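Local coordinates for adapter protein mecA 2 (Bacillus subtilis, PDB 3JTO) that targets unfolded and aggregated proteins and the competence regulator ComK to the ClpC protease, and takes part in Spx degradation, at residues A4-Q9 against G54-L59. Numbering follows the deposited sequence.
Sequences ADIIYQ and GVVAVL
Tyr8 and Leu59 meet ring face to side chain, the one aromatic interaction in an otherwise aliphatic seam between a strand and a helix. Leu59 CB lies over one face of the Tyr8 ring, 3.9 Å from its centroid and 17° off the ring normal, a CH-pi contact displaced toward the rim. From the same leucine, CD1 reaches back along the ring to 3.7 Å from Tyr8 CD2; Leu59 CB sits by Tyr8 CD1, and both leucine atoms are on the same side of the ring. Further out, the phenol runs across Val56 at roughly a right angle, and its OH comes 3.4 Å from Val56 CG1. A leucine in place of Tyr8 would probably lose both the flat face under Leu59 CB and the reach to Val56, opening a gap beside the helix.

The aliphatic contacts centre on Ile6. With CG1 set beside the backbone N (chi1 -80°) and the chain extended beyond it, CD1 is carried to 3.4 Å from Val56 CG2; Val55 CG1 is a looser neighbour of the same methyl at 4.1 Å. The other branch, CG2, turns to Leu59 CD1 at 3.8 Å, so that this leucine methyl touches both Ile6 and Tyr8. No hydrogen bond joins the segments.

Backbone bonds tie Ile6 and Tyr8 to Leu44 and Leu42 of the neighbouring strand, while Leu59 also touches Leu19 of helix 13-25. The segment axes run nearly parallel, 3° apart, at a closest approach of 10.2 Å. Ile6 and Tyr8, two apart on the strand and so on one side of it, exemplify how alternate strand residues pack a helix on an antiparallel sheet, here in the alpha+beta C-terminal domain of a MecA-family adaptor, which interacts with ClpC.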
ATOM      1  N   ALA A   4      -4.876 -10.478   7.242  1.00 48.34           N
ATOM      2  CA  ALA A   4      -4.649  -9.091   7.629  1.00 48.33           C
ATOM      3  C   ALA A   4      -4.942  -8.082   6.523  1.00 41.33           C
ATOM      4  O   ALA A   4      -4.570  -8.278   5.367  1.00 42.00           O
ATOM      5  CB  ALA A   4      -3.217  -8.920   8.143  1.00 38.60           C
ATOM      6  N   ASP A   5      -5.619  -7.003   6.894  1.00 43.24           N
ATOM      7  CA  ASP A   5      -5.713  -5.824   6.033  1.00 45.18           C
ATOM      8  C   ASP A   5      -4.727  -4.766   6.521  1.00 45.11           C
ATOM      9  O   ASP A   5      -4.728  -4.397   7.697  1.00 43.70           O
ATOM     10  CB  ASP A   5      -7.125  -5.258   6.040  1.00 42.05           C
ATOM     11  CG  ASP A   5      -8.133  -6.231   5.501  1.00 43.11           C
ATOM     12  OD1 ASP A   5      -7.724  -7.216   4.847  1.00 49.20           O
ATOM     13  OD2 ASP A   5      -9.333  -6.011   5.726  1.00 48.29           O
ATOM     14  N   ILE A   6      -3.885  -4.287   5.616  1.00 39.66           N
ATOM     15  CA  ILE A   6      -2.800  -3.399   5.987  1.00 36.99           C
ATOM     16  C   ILE A   6      -2.953  -2.077   5.251  1.00 38.01           C
ATOM     17  O   ILE A   6      -2.988  -2.053   4.022  1.00 38.38           O
ATOM     18  CB  ILE A   6      -1.421  -4.068   5.699  1.00 38.20           C
ATOM     19  CG1 ILE A   6      -1.077  -5.059   6.822  1.00 47.18           C
ATOM     20  CG2 ILE A   6      -0.310  -3.048   5.569  1.00 35.01           C
ATOM     21  CD1 ILE A   6       0.148  -5.918   6.544  1.00 49.11           C
ATOM     22  N   ILE A   7      -3.081  -0.989   6.008  1.00 36.24           N
ATOM     23  CA  ILE A   7      -3.026   0.354   5.441  1.00 33.04           C
ATOM     24  C   ILE A   7      -1.892   1.192   6.029  1.00 34.05           C
ATOM     25  O   ILE A   7      -1.835   1.412   7.234  1.00 34.07           O
ATOM     26  CB  ILE A   7      -4.316   1.130   5.629  1.00 33.69           C
ATOM     27  CG1 ILE A   7      -5.516   0.322   5.151  1.00 35.00           C
ATOM     28  CG2 ILE A   7      -4.241   2.437   4.865  1.00 31.33           C
ATOM     29  CD1 ILE A   7      -6.841   1.002   5.469  1.00 36.64           C
ATOM     30  N   TYR A   8      -1.010   1.663   5.150  1.00 33.62           N
ATOM     31  CA  TYR A   8       0.113   2.519   5.510  1.00 33.32           C
ATOM     32  C   TYR A   8       0.055   3.910   4.873  1.00 33.08           C
ATOM     33  O   TYR A   8      -0.456   4.077   3.765  1.00 30.32           O
ATOM     34  CB  TYR A   8       1.425   1.844   5.111  1.00 34.77           C
ATOM     35  CG  TYR A   8       2.068   1.089   6.243  1.00 40.11           C
ATOM     36  CD1 TYR A   8       3.275   1.511   6.792  1.00 39.81           C
ATOM     37  CD2 TYR A   8       1.458  -0.033   6.777  1.00 38.55           C
ATOM     38  CE1 TYR A   8       3.849   0.828   7.836  1.00 43.79           C
ATOM     39  CE2 TYR A   8       2.023  -0.720   7.813  1.00 39.79           C
ATOM     40  CZ  TYR A   8       3.211  -0.289   8.340  1.00 42.59           C
ATOM     41  OH  TYR A   8       3.757  -0.993   9.377  1.00 51.63           O
ATOM     42  N   GLN A   9       0.643   4.873   5.584  1.00 36.17           N
ATOM     43  CA  GLN A   9       0.714   6.297   5.239  1.00 34.63           C
ATOM     44  C   GLN A   9       2.112   6.663   4.689  1.00 38.87           C
ATOM     45  O   GLN A   9       3.132   6.306   5.285  1.00 34.34           O
ATOM     46  CB  GLN A   9       0.549   7.055   6.543  1.00 41.11           C
ATOM     47  CG  GLN A   9      -0.336   8.255   6.573  1.00 43.36           C
ATOM     48  CD  GLN A   9      -0.568   8.667   8.014  1.00 52.02           C
ATOM     49  OE1 GLN A   9       0.330   8.514   8.845  1.00 55.13           O
ATOM     50  NE2 GLN A   9      -1.772   9.156   8.332  1.00 49.99           N
ATOM     51  N   GLY A  54       6.050  -9.906   6.329  1.00 39.60           N
ATOM     52  CA  GLY A  54       7.014  -9.562   5.301  1.00 37.94           C
ATOM     53  C   GLY A  54       6.685  -8.206   4.682  1.00 49.23           C
ATOM     54  O   GLY A  54       7.570  -7.381   4.457  1.00 44.69           O
ATOM     55  N   VAL A  55       5.401  -7.974   4.424  1.00 43.98           N
ATOM     56  CA  VAL A  55       4.921  -6.723   3.859  1.00 40.98           C
ATOM     57  C   VAL A  55       5.103  -5.522   4.809  1.00 43.55           C
ATOM     58  O   VAL A  55       5.524  -4.440   4.394  1.00 43.40           O
ATOM     59  CB  VAL A  55       3.438  -6.854   3.441  1.00 40.58           C
ATOM     60  CG1 VAL A  55       2.757  -5.480   3.368  1.00 35.53           C
ATOM     61  CG2 VAL A  55       3.320  -7.617   2.113  1.00 37.13           C
ATOM     62  N   VAL A  56       4.786  -5.713   6.080  1.00 41.59           N
ATOM     63  CA  VAL A  56       4.913  -4.640   7.050  1.00 42.72           C
ATOM     64  C   VAL A  56       6.373  -4.226   7.233  1.00 48.91           C
ATOM     65  O   VAL A  56       6.661  -3.099   7.641  1.00 47.26           O
ATOM     66  CB  VAL A  56       4.258  -5.011   8.400  1.00 41.62           C
ATOM     67  CG1 VAL A  56       4.884  -4.243   9.553  1.00 43.34           C
ATOM     68  CG2 VAL A  56       2.789  -4.719   8.339  1.00 38.89           C
ATOM     69  N   ALA A  57       7.285  -5.133   6.895  1.00 45.99           N
ATOM     70  CA  ALA A  57       8.712  -4.888   7.040  1.00 43.52           C
ATOM     71  C   ALA A  57       9.233  -4.029   5.897  1.00 47.62           C
ATOM     72  O   ALA A  57      10.125  -3.204   6.079  1.00 54.14           O
ATOM     73  CB  ALA A  57       9.465  -6.200   7.099  1.00 45.03           C
ATOM     74  N   VAL A  58       8.685  -4.239   4.710  1.00 48.70           N
ATOM     75  CA  VAL A  58       8.984  -3.368   3.589  1.00 48.87           C
ATOM     76  C   VAL A  58       8.429  -1.964   3.831  1.00 48.05           C
ATOM     77  O   VAL A  58       9.159  -0.977   3.747  1.00 49.00           O
ATOM     78  CB  VAL A  58       8.404  -3.927   2.286  1.00 45.82           C
ATOM     79  CG1 VAL A  58       8.404  -2.859   1.201  1.00 39.87           C
ATOM     80  CG2 VAL A  58       9.195  -5.164   1.847  1.00 47.63           C
ATOM     81  N   LEU A  59       7.137  -1.887   4.146  1.00 48.15           N
ATOM     82  CA  LEU A  59       6.446  -0.603   4.228  1.00 48.22           C
ATOM     83  C   LEU A  59       7.012   0.264   5.335  1.00 48.88           C
ATOM     84  O   LEU A  59       7.168   1.472   5.156  1.00 48.33           O
ATOM     85  CB  LEU A  59       4.941  -0.783   4.429  1.00 41.23           C
ATOM     86  CG  LEU A  59       4.203  -1.628   3.403  1.00 38.06           C
ATOM     87  CD1 LEU A  59       2.711  -1.628   3.689  1.00 41.40           C
ATOM     88  CD2 LEU A  59       4.482  -1.108   2.015  1.00 42.39           C
TER